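PHD finger protein 3 (Homo sapiens, PDB 6IC9) reads the phosphorylated C-terminal domain of RNA polymerase II through its SPOC domain, the part present here, and regulates neuronal gene expression. Local coordinates at residues 14-22 and 41-51; 95-106 and 116-124. All coordinates share one frame; numbering follows the deposited sequence.

Contact 1: residues 14-22 and 41-51; sequences IWKGFINMP and LTEDLPDSIQV
From Phe18 to Met21, strand 15-21 runs parallel to strand 48-51, the axes 4.4 Å apart and inclined by 17°, with four backbone hydrogen bonds alternating between Phe18 and Asn20 on one side and Asp47, Ile49 and Val51 on the other. Ahead of this ladder the indole of Trp15 lies between the two segments. With CG anti to the backbone N (chi1 168°), the ring swings toward 45-49, and Leu45 CB sits over the five-membered ring in a CH-pi contact, 3.7 Å from its centroid. Trp15 NE1 donates to Pro46 O at 2.9 Å; the acceptor lies close to the indole plane, yet the bond is bent to 135° and reaches the carbonyl from above its plane. Farther along the ring, CH2 of Trp15 meets CD1 of Ile49 at 3.8 Å. A phenylalanine in place of Trp15 would probably leave the Pro46 carbonyl without this donor and open a gap beside Ile49. At the start of the contact, Thr42 OG1 donates to Ile14 O at 2.6 Å, and Ile14 CD1 packs against Leu41. On one sheet face Ile19 CG2 touches Val51 CG2 at 3.8 Å; on the other, the Asn20 and Gln50 side chains run side by side, with their amide planes steeply inclined. The Ile19 and Trp15 side chains also reach Phe80 of strand 73-82. This parallel pairing joins the first strand to strand 48-55 and closes the seven-stranded, distorted beta-barrel of the SPOC domain.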
# COMPACT_ATOMS: atom_id res chain seq x y z
N ILE A 14 -3.39 9.73 -8.82
CA ILE A 14 -3.17 8.78 -9.90
C ILE A 14 -4.21 7.65 -9.97
O ILE A 14 -4.21 6.88 -10.95
CB ILE A 14 -1.74 8.20 -9.82
CG1 ILE A 14 -1.50 7.56 -8.46
CG2 ILE A 14 -0.75 9.33 -9.88
CD1 ILE A 14 -2.00 6.14 -8.34
N TRP A 15 -5.09 7.52 -8.97
CA TRP A 15 -6.13 6.48 -9.00
C TRP A 15 -7.17 6.83 -7.95
O TRP A 15 -6.83 7.41 -6.92
CB TRP A 15 -5.53 5.10 -8.70
CG TRP A 15 -6.51 3.97 -8.42
CD1 TRP A 15 -7.06 3.11 -9.34
CD2 TRP A 15 -7.02 3.57 -7.13
NE1 TRP A 15 -7.86 2.20 -8.70
CE2 TRP A 15 -7.83 2.44 -7.34
CE3 TRP A 15 -6.80 4.02 -5.82
CZ2 TRP A 15 -8.49 1.78 -6.30
CZ3 TRP A 15 -7.47 3.34 -4.75
CH2 TRP A 15 -8.31 2.24 -5.01
N LYS A 16 -8.43 6.52 -8.24
CA LYS A 16 -9.53 6.73 -7.28
C LYS A 16 -10.34 5.46 -7.29
O LYS A 16 -10.72 4.95 -8.36
CB LYS A 16 -10.44 7.92 -7.64
CG LYS A 16 -11.56 8.19 -6.63
CD LYS A 16 -12.56 9.18 -7.29
CE LYS A 16 -13.77 9.44 -6.46
NZ LYS A 16 -14.82 10.23 -7.24
N GLY A 17 -10.56 4.88 -6.12
CA GLY A 17 -11.25 3.61 -6.11
C GLY A 17 -11.49 3.21 -4.67
O GLY A 17 -11.27 4.00 -3.76
N PHE A 18 -11.99 1.99 -4.49
CA PHE A 18 -12.29 1.50 -3.14
C PHE A 18 -11.08 0.74 -2.59
O PHE A 18 -10.37 0.06 -3.33
CB PHE A 18 -13.48 0.54 -3.15
CG PHE A 18 -14.77 1.24 -3.32
CD1 PHE A 18 -15.19 1.60 -4.60
CD2 PHE A 18 -15.52 1.66 -2.22
CE1 PHE A 18 -16.41 2.30 -4.79
CE2 PHE A 18 -16.78 2.35 -2.41
CZ PHE A 18 -17.18 2.70 -3.70
N ILE A 19 -10.95 0.77 -1.27
CA ILE A 19 -10.27 -0.27 -0.53
C ILE A 19 -11.32 -1.04 0.25
O ILE A 19 -12.15 -0.44 0.95
CB ILE A 19 -9.20 0.32 0.39
CG1 ILE A 19 -8.08 0.91 -0.48
CG2 ILE A 19 -8.70 -0.77 1.33
CD1 ILE A 19 -6.91 1.58 0.37
N ASN A 20 -11.26 -2.35 0.18
CA ASN A 20 -12.34 -3.16 0.75
C ASN A 20 -11.71 -4.27 1.56
O ASN A 20 -11.12 -5.19 0.99
CB ASN A 20 -13.26 -3.72 -0.35
CG ASN A 20 -14.49 -4.40 0.23
OD1 ASN A 20 -14.55 -4.62 1.44
ND2 ASN A 20 -15.49 -4.69 -0.61
N MET A 21 -11.82 -4.20 2.90
CA MET A 21 -11.38 -5.29 3.76
C MET A 21 -12.61 -5.88 4.41
O MET A 21 -13.16 -5.28 5.35
CB MET A 21 -10.37 -4.83 4.84
CG MET A 21 -9.80 -6.02 5.61
SD MET A 21 -8.50 -5.62 6.75
CE MET A 21 -8.00 -7.22 7.39
N PRO A 22 -13.09 -7.02 3.95
CA PRO A 22 -14.34 -7.58 4.46
C PRO A 22 -14.33 -7.75 5.97
O PRO A 22 -13.35 -8.24 6.56
CB PRO A 22 -14.45 -8.94 3.74
CG PRO A 22 -13.74 -8.67 2.39
CD PRO A 22 -12.58 -7.73 2.76
N LEU A 41 -0.39 3.59 -13.13
CA LEU A 41 -1.10 3.02 -12.00
C LEU A 41 -2.61 3.08 -12.20
O LEU A 41 -3.33 2.20 -11.73
CB LEU A 41 -0.69 3.73 -10.70
CG LEU A 41 0.54 3.14 -10.03
CD1 LEU A 41 0.79 3.93 -8.73
CD2 LEU A 41 0.40 1.62 -9.77
N THR A 42 -3.10 4.09 -12.92
CA THR A 42 -4.53 4.20 -13.15
C THR A 42 -5.09 2.96 -13.84
O THR A 42 -6.21 2.53 -13.55
CB THR A 42 -4.80 5.45 -13.98
OG1 THR A 42 -3.98 6.52 -13.48
CG2 THR A 42 -6.28 5.82 -13.90
N GLU A 43 -4.30 2.35 -14.74
CA GLU A 43 -4.72 1.15 -15.46
C GLU A 43 -4.39 -0.13 -14.72
O GLU A 43 -4.98 -1.18 -15.01
CB GLU A 43 -4.02 1.09 -16.84
CG GLU A 43 -4.05 2.41 -17.55
CD GLU A 43 -2.95 2.56 -18.59
OE1 GLU A 43 -2.43 1.55 -19.11
OE2 GLU A 43 -2.61 3.72 -18.86
N ASP A 44 -3.47 -0.08 -13.79
CA ASP A 44 -2.96 -1.28 -13.14
C ASP A 44 -3.64 -1.58 -11.80
O ASP A 44 -3.35 -2.62 -11.21
CB ASP A 44 -1.45 -1.11 -12.88
CG ASP A 44 -0.61 -1.27 -14.15
OD1 ASP A 44 -1.16 -1.68 -15.19
OD2 ASP A 44 0.62 -0.99 -14.07
N LEU A 45 -4.46 -0.66 -11.28
CA LEU A 45 -5.16 -0.92 -10.02
C LEU A 45 -6.62 -1.19 -10.30
O LEU A 45 -7.22 -0.50 -11.16
CB LEU A 45 -5.02 0.27 -9.06
CG LEU A 45 -3.58 0.46 -8.55
CD1 LEU A 45 -3.47 1.79 -7.91
CD2 LEU A 45 -3.12 -0.68 -7.58
N PRO A 46 -7.21 -2.20 -9.66
CA PRO A 46 -8.64 -2.48 -9.86
C PRO A 46 -9.51 -1.35 -9.31
O PRO A 46 -9.03 -0.45 -8.60
CB PRO A 46 -8.87 -3.79 -9.09
CG PRO A 46 -7.83 -3.68 -7.92
CD PRO A 46 -6.62 -2.96 -8.54
N ASP A 47 -10.82 -1.40 -9.65
CA ASP A 47 -11.78 -0.46 -9.06
C ASP A 47 -11.82 -0.54 -7.53
O ASP A 47 -12.12 0.44 -6.86
CB ASP A 47 -13.22 -0.75 -9.60
CG ASP A 47 -13.44 -0.28 -11.02
OD1 ASP A 47 -12.55 0.32 -11.63
OD2 ASP A 47 -14.56 -0.52 -11.54
N SER A 48 -11.68 -1.74 -6.99
CA SER A 48 -11.76 -1.99 -5.56
C SER A 48 -10.60 -2.90 -5.22
O SER A 48 -10.53 -4.01 -5.75
CB SER A 48 -13.08 -2.64 -5.16
OG SER A 48 -13.03 -2.93 -3.78
N ILE A 49 -9.67 -2.41 -4.40
CA ILE A 49 -8.58 -3.23 -3.89
C ILE A 49 -9.11 -4.07 -2.75
O ILE A 49 -9.52 -3.52 -1.72
CB ILE A 49 -7.42 -2.35 -3.39
CG1 ILE A 49 -6.87 -1.52 -4.52
CG2 ILE A 49 -6.34 -3.26 -2.67
CD1 ILE A 49 -5.88 -0.46 -4.07
N GLN A 50 -9.11 -5.40 -2.92
CA GLN A 50 -9.62 -6.34 -1.92
C GLN A 50 -8.50 -6.71 -0.97
O GLN A 50 -7.52 -7.32 -1.39
CB GLN A 50 -10.15 -7.62 -2.56
CG GLN A 50 -11.30 -7.36 -3.52
CD GLN A 50 -12.53 -6.78 -2.82
OE1 GLN A 50 -12.90 -7.17 -1.67
NE2 GLN A 50 -13.17 -5.83 -3.49
N VAL A 51 -8.64 -6.36 0.29
CA VAL A 51 -7.60 -6.74 1.25
C VAL A 51 -7.90 -8.15 1.75
O VAL A 51 -8.92 -8.39 2.41
CB VAL A 51 -7.55 -5.74 2.41
CG1 VAL A 51 -6.41 -6.10 3.38
CG2 VAL A 51 -7.43 -4.32 1.87

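Contact 2: residues 95-106 and 116-124; sequences FAYFSSRKRYGV and DMYLIPLGA
Pro121 is wedged between helix 95-101 and the start of strand 104-106: its CB meets Phe95 CE2 at 3.6 Å, CG lies against Phe98 CB, and CD approaches Tyr104 CD1. Phe95 holds its ring anti to the backbone N (chi1 175°), bringing the ring edge to Leu122 N and Gly123 CA. Close packing continues along the strands. Ile120 CG1 stands almost on the normal of the Tyr104 ring, 3.6 Å above its centre, while the phenol hydroxyl is hydrogen-bonded to Trp61. Gly105 and Leu119 form an antiparallel hydrogen-bonded pair, with 2.8 Å both from Gly105 N to Leu119 O and from Leu119 N to Gly105 O. Gly105 N lies over one face of the Phe98 ring. Strands 104-107 and 114-122 make a beta hairpin of the SPOC sheet, and helix 95-101 crosses residues 116-122 at 78°. Val106 CG2 touches the edge of the Tyr118 ring, its CE1 atom 3.9 Å away. By contrast, the helix end is loose and exposed: Ser100, Arg101 and Lys102 make no contact with 116-124; Ser100 and Arg101 bond back to their own helix, and a Schellman motif at Lys102 turns the chain toward the hairpin.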
# COMPACT_ATOMS: atom_id res chain seq x y z
N PHE A 95 -6.72 1.84 9.22
CA PHE A 95 -5.42 2.22 9.81
C PHE A 95 -5.24 1.58 11.20
O PHE A 95 -4.21 0.97 11.49
CB PHE A 95 -5.32 3.74 9.95
CG PHE A 95 -4.05 4.17 10.66
CD1 PHE A 95 -3.99 4.29 12.03
CD2 PHE A 95 -2.90 4.35 9.93
CE1 PHE A 95 -2.78 4.64 12.67
CE2 PHE A 95 -1.69 4.70 10.57
CZ PHE A 95 -1.65 4.85 11.93
N ALA A 96 -6.24 1.74 12.07
CA ALA A 96 -6.15 1.21 13.43
C ALA A 96 -6.06 -0.31 13.44
O ALA A 96 -5.36 -0.91 14.29
CB ALA A 96 -7.36 1.66 14.27
N TYR A 97 -6.77 -0.96 12.53
CA TYR A 97 -6.73 -2.42 12.45
C TYR A 97 -5.29 -2.90 12.32
O TYR A 97 -4.84 -3.78 13.07
CB TYR A 97 -7.57 -2.91 11.25
CG TYR A 97 -7.47 -4.42 11.12
CD1 TYR A 97 -8.40 -5.23 11.72
CD2 TYR A 97 -6.38 -5.03 10.44
CE1 TYR A 97 -8.30 -6.60 11.66
CE2 TYR A 97 -6.25 -6.40 10.40
CZ TYR A 97 -7.23 -7.19 11.00
OH TYR A 97 -7.09 -8.56 10.94
N PHE A 98 -4.58 -2.36 11.33
CA PHE A 98 -3.22 -2.83 11.07
C PHE A 98 -2.22 -2.21 12.03
O PHE A 98 -1.22 -2.86 12.40
CB PHE A 98 -2.82 -2.51 9.61
CG PHE A 98 -3.49 -3.39 8.63
CD1 PHE A 98 -3.17 -4.74 8.61
CD2 PHE A 98 -4.53 -2.92 7.83
CE1 PHE A 98 -3.83 -5.62 7.76
CE2 PHE A 98 -5.20 -3.80 6.96
CZ PHE A 98 -4.85 -5.16 6.95
N SER A 99 -2.43 -0.94 12.41
CA SER A 99 -1.46 -0.31 13.32
C SER A 99 -1.42 -1.04 14.65
O SER A 99 -0.34 -1.31 15.19
CB SER A 99 -1.84 1.15 13.55
OG SER A 99 -0.81 1.78 14.29
N SER A 100 -2.59 -1.38 15.19
CA SER A 100 -2.67 -2.00 16.51
C SER A 100 -2.03 -3.39 16.51
O SER A 100 -1.34 -3.75 17.47
CB SER A 100 -4.15 -2.09 16.97
OG SER A 100 -4.97 -2.89 16.11
N ARG A 101 -2.20 -4.13 15.43
CA ARG A 101 -1.64 -5.47 15.28
C ARG A 101 -0.21 -5.52 14.74
O ARG A 101 0.39 -6.61 14.71
CB ARG A 101 -2.58 -6.29 14.37
CG ARG A 101 -4.00 -6.44 14.94
CD ARG A 101 -4.99 -7.05 13.95
NE ARG A 101 -6.30 -7.32 14.53
CZ ARG A 101 -7.18 -6.39 14.85
NH1 ARG A 101 -6.90 -5.08 14.66
NH2 ARG A 101 -8.34 -6.76 15.35
N LYS A 102 0.38 -4.38 14.39
CA LYS A 102 1.72 -4.32 13.80
C LYS A 102 1.79 -5.28 12.63
O LYS A 102 2.64 -6.18 12.57
CB LYS A 102 2.80 -4.63 14.84
CG LYS A 102 2.75 -3.68 16.05
CD LYS A 102 3.71 -4.13 17.15
CE LYS A 102 3.64 -3.18 18.35
NZ LYS A 102 4.06 -1.81 17.92
N ARG A 103 0.84 -5.12 11.71
CA ARG A 103 0.80 -5.92 10.50
C ARG A 103 0.67 -4.97 9.33
O ARG A 103 0.28 -3.81 9.48
CB ARG A 103 -0.39 -6.93 10.50
CG ARG A 103 -0.29 -8.05 11.61
CD ARG A 103 0.86 -9.00 11.30
NE ARG A 103 0.93 -10.12 12.25
CZ ARG A 103 1.64 -10.09 13.38
NH1 ARG A 103 2.30 -8.99 13.71
NH2 ARG A 103 1.68 -11.14 14.20
N TYR A 104 0.94 -5.50 8.15
CA TYR A 104 0.55 -4.87 6.90
C TYR A 104 -0.61 -5.64 6.27
O TYR A 104 -0.79 -6.84 6.50
CB TYR A 104 1.73 -4.82 5.89
CG TYR A 104 2.94 -4.01 6.34
CD1 TYR A 104 2.87 -3.08 7.42
CD2 TYR A 104 4.16 -4.16 5.67
CE1 TYR A 104 4.00 -2.37 7.84
CE2 TYR A 104 5.30 -3.42 6.08
CZ TYR A 104 5.19 -2.53 7.16
OH TYR A 104 6.29 -1.80 7.57
N GLY A 105 -1.37 -4.96 5.42
CA GLY A 105 -2.42 -5.64 4.65
C GLY A 105 -1.86 -6.19 3.35
O GLY A 105 -0.93 -5.61 2.76
N VAL A 106 -2.47 -7.27 2.85
CA VAL A 106 -2.10 -7.89 1.57
C VAL A 106 -3.27 -7.80 0.60
O VAL A 106 -4.37 -8.28 0.92
CB VAL A 106 -1.69 -9.36 1.75
CG1 VAL A 106 -1.17 -9.91 0.40
CG2 VAL A 106 -0.59 -9.46 2.85
N ASP A 116 2.51 -7.73 -6.37
CA ASP A 116 2.14 -7.64 -4.95
C ASP A 116 1.75 -6.22 -4.61
O ASP A 116 2.29 -5.26 -5.18
CB ASP A 116 3.28 -7.99 -3.96
CG ASP A 116 4.03 -9.25 -4.32
OD1 ASP A 116 5.07 -9.15 -5.01
OD2 ASP A 116 3.58 -10.32 -3.89
N MET A 117 0.81 -6.09 -3.69
CA MET A 117 0.50 -4.78 -3.14
C MET A 117 0.24 -4.92 -1.65
O MET A 117 -0.59 -5.74 -1.23
CB MET A 117 -0.69 -4.13 -3.85
CG MET A 117 -0.98 -2.75 -3.27
SD MET A 117 -2.03 -1.84 -4.45
CE MET A 117 -2.04 -0.26 -3.67
N TYR A 118 0.96 -4.16 -0.85
CA TYR A 118 0.80 -4.19 0.61
C TYR A 118 0.29 -2.84 1.09
O TYR A 118 0.62 -1.79 0.52
CB TYR A 118 2.13 -4.49 1.32
CG TYR A 118 2.68 -5.84 0.87
CD1 TYR A 118 2.06 -7.02 1.28
CD2 TYR A 118 3.77 -5.90 -0.03
CE1 TYR A 118 2.54 -8.27 0.82
CE2 TYR A 118 4.28 -7.13 -0.46
CZ TYR A 118 3.64 -8.29 -0.05
OH TYR A 118 4.15 -9.48 -0.51
N LEU A 119 -0.49 -2.86 2.16
CA LEU A 119 -1.04 -1.65 2.76
C LEU A 119 -0.37 -1.44 4.09
O LEU A 119 -0.52 -2.29 4.98
CB LEU A 119 -2.56 -1.77 2.96
CG LEU A 119 -3.49 -0.58 3.06
CD1 LEU A 119 -3.56 0.27 1.73
CD2 LEU A 119 -4.89 -1.18 3.30
N ILE A 120 0.31 -0.31 4.23
CA ILE A 120 1.20 -0.03 5.34
C ILE A 120 0.61 1.11 6.18
O ILE A 120 0.41 2.21 5.67
CB ILE A 120 2.60 0.35 4.82
CG1 ILE A 120 3.22 -0.87 4.15
CG2 ILE A 120 3.47 0.89 6.02
CD1 ILE A 120 4.58 -0.57 3.45
N PRO A 121 0.35 0.91 7.47
CA PRO A 121 -0.04 2.04 8.31
C PRO A 121 1.21 2.82 8.72
O PRO A 121 2.17 2.24 9.23
CB PRO A 121 -0.72 1.38 9.50
CG PRO A 121 -0.03 0.04 9.62
CD PRO A 121 0.27 -0.38 8.19
N LEU A 122 1.21 4.11 8.46
CA LEU A 122 2.33 4.97 8.91
C LEU A 122 1.77 6.00 9.88
O LEU A 122 1.04 6.91 9.46
CB LEU A 122 3.01 5.65 7.75
CG LEU A 122 4.16 6.58 8.17
CD1 LEU A 122 5.34 5.67 8.54
CD2 LEU A 122 4.50 7.50 7.02
N GLY A 123 2.06 5.83 11.17
CA GLY A 123 1.62 6.80 12.16
C GLY A 123 2.22 8.18 11.94
O GLY A 123 3.32 8.32 11.40
N ALA A 124 1.45 9.20 12.31
CA ALA A 124 1.87 10.60 12.10
C ALA A 124 3.24 10.88 12.74
O ALA A 124 4.05 11.63 12.18
CB ALA A 124 0.81 11.55 12.67

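In the fold
Contact 1 lies before contact 2 along the chain, and their centres are about 16 Å apart, but they share one sheet in which strands 48-55 and 104-107 are neighbours. Their side chains meet directly in its interior, where Leu45 CD2 is 3.5 Å from Met117 SD. Nearer the helix, Met21 SD approaches Phe98 CZ at 3.7 Å, and Met21 CE lies 3.6 Å from Tyr97 CE2. Both contacts also reach the bound phosphorylated peptide. Met21 and Pro22 of contact 1 pack on it, as do Tyr97, Val106 and Tyr118 of contact 2, while Asp116 OD2 forms a hydrogen bond with it.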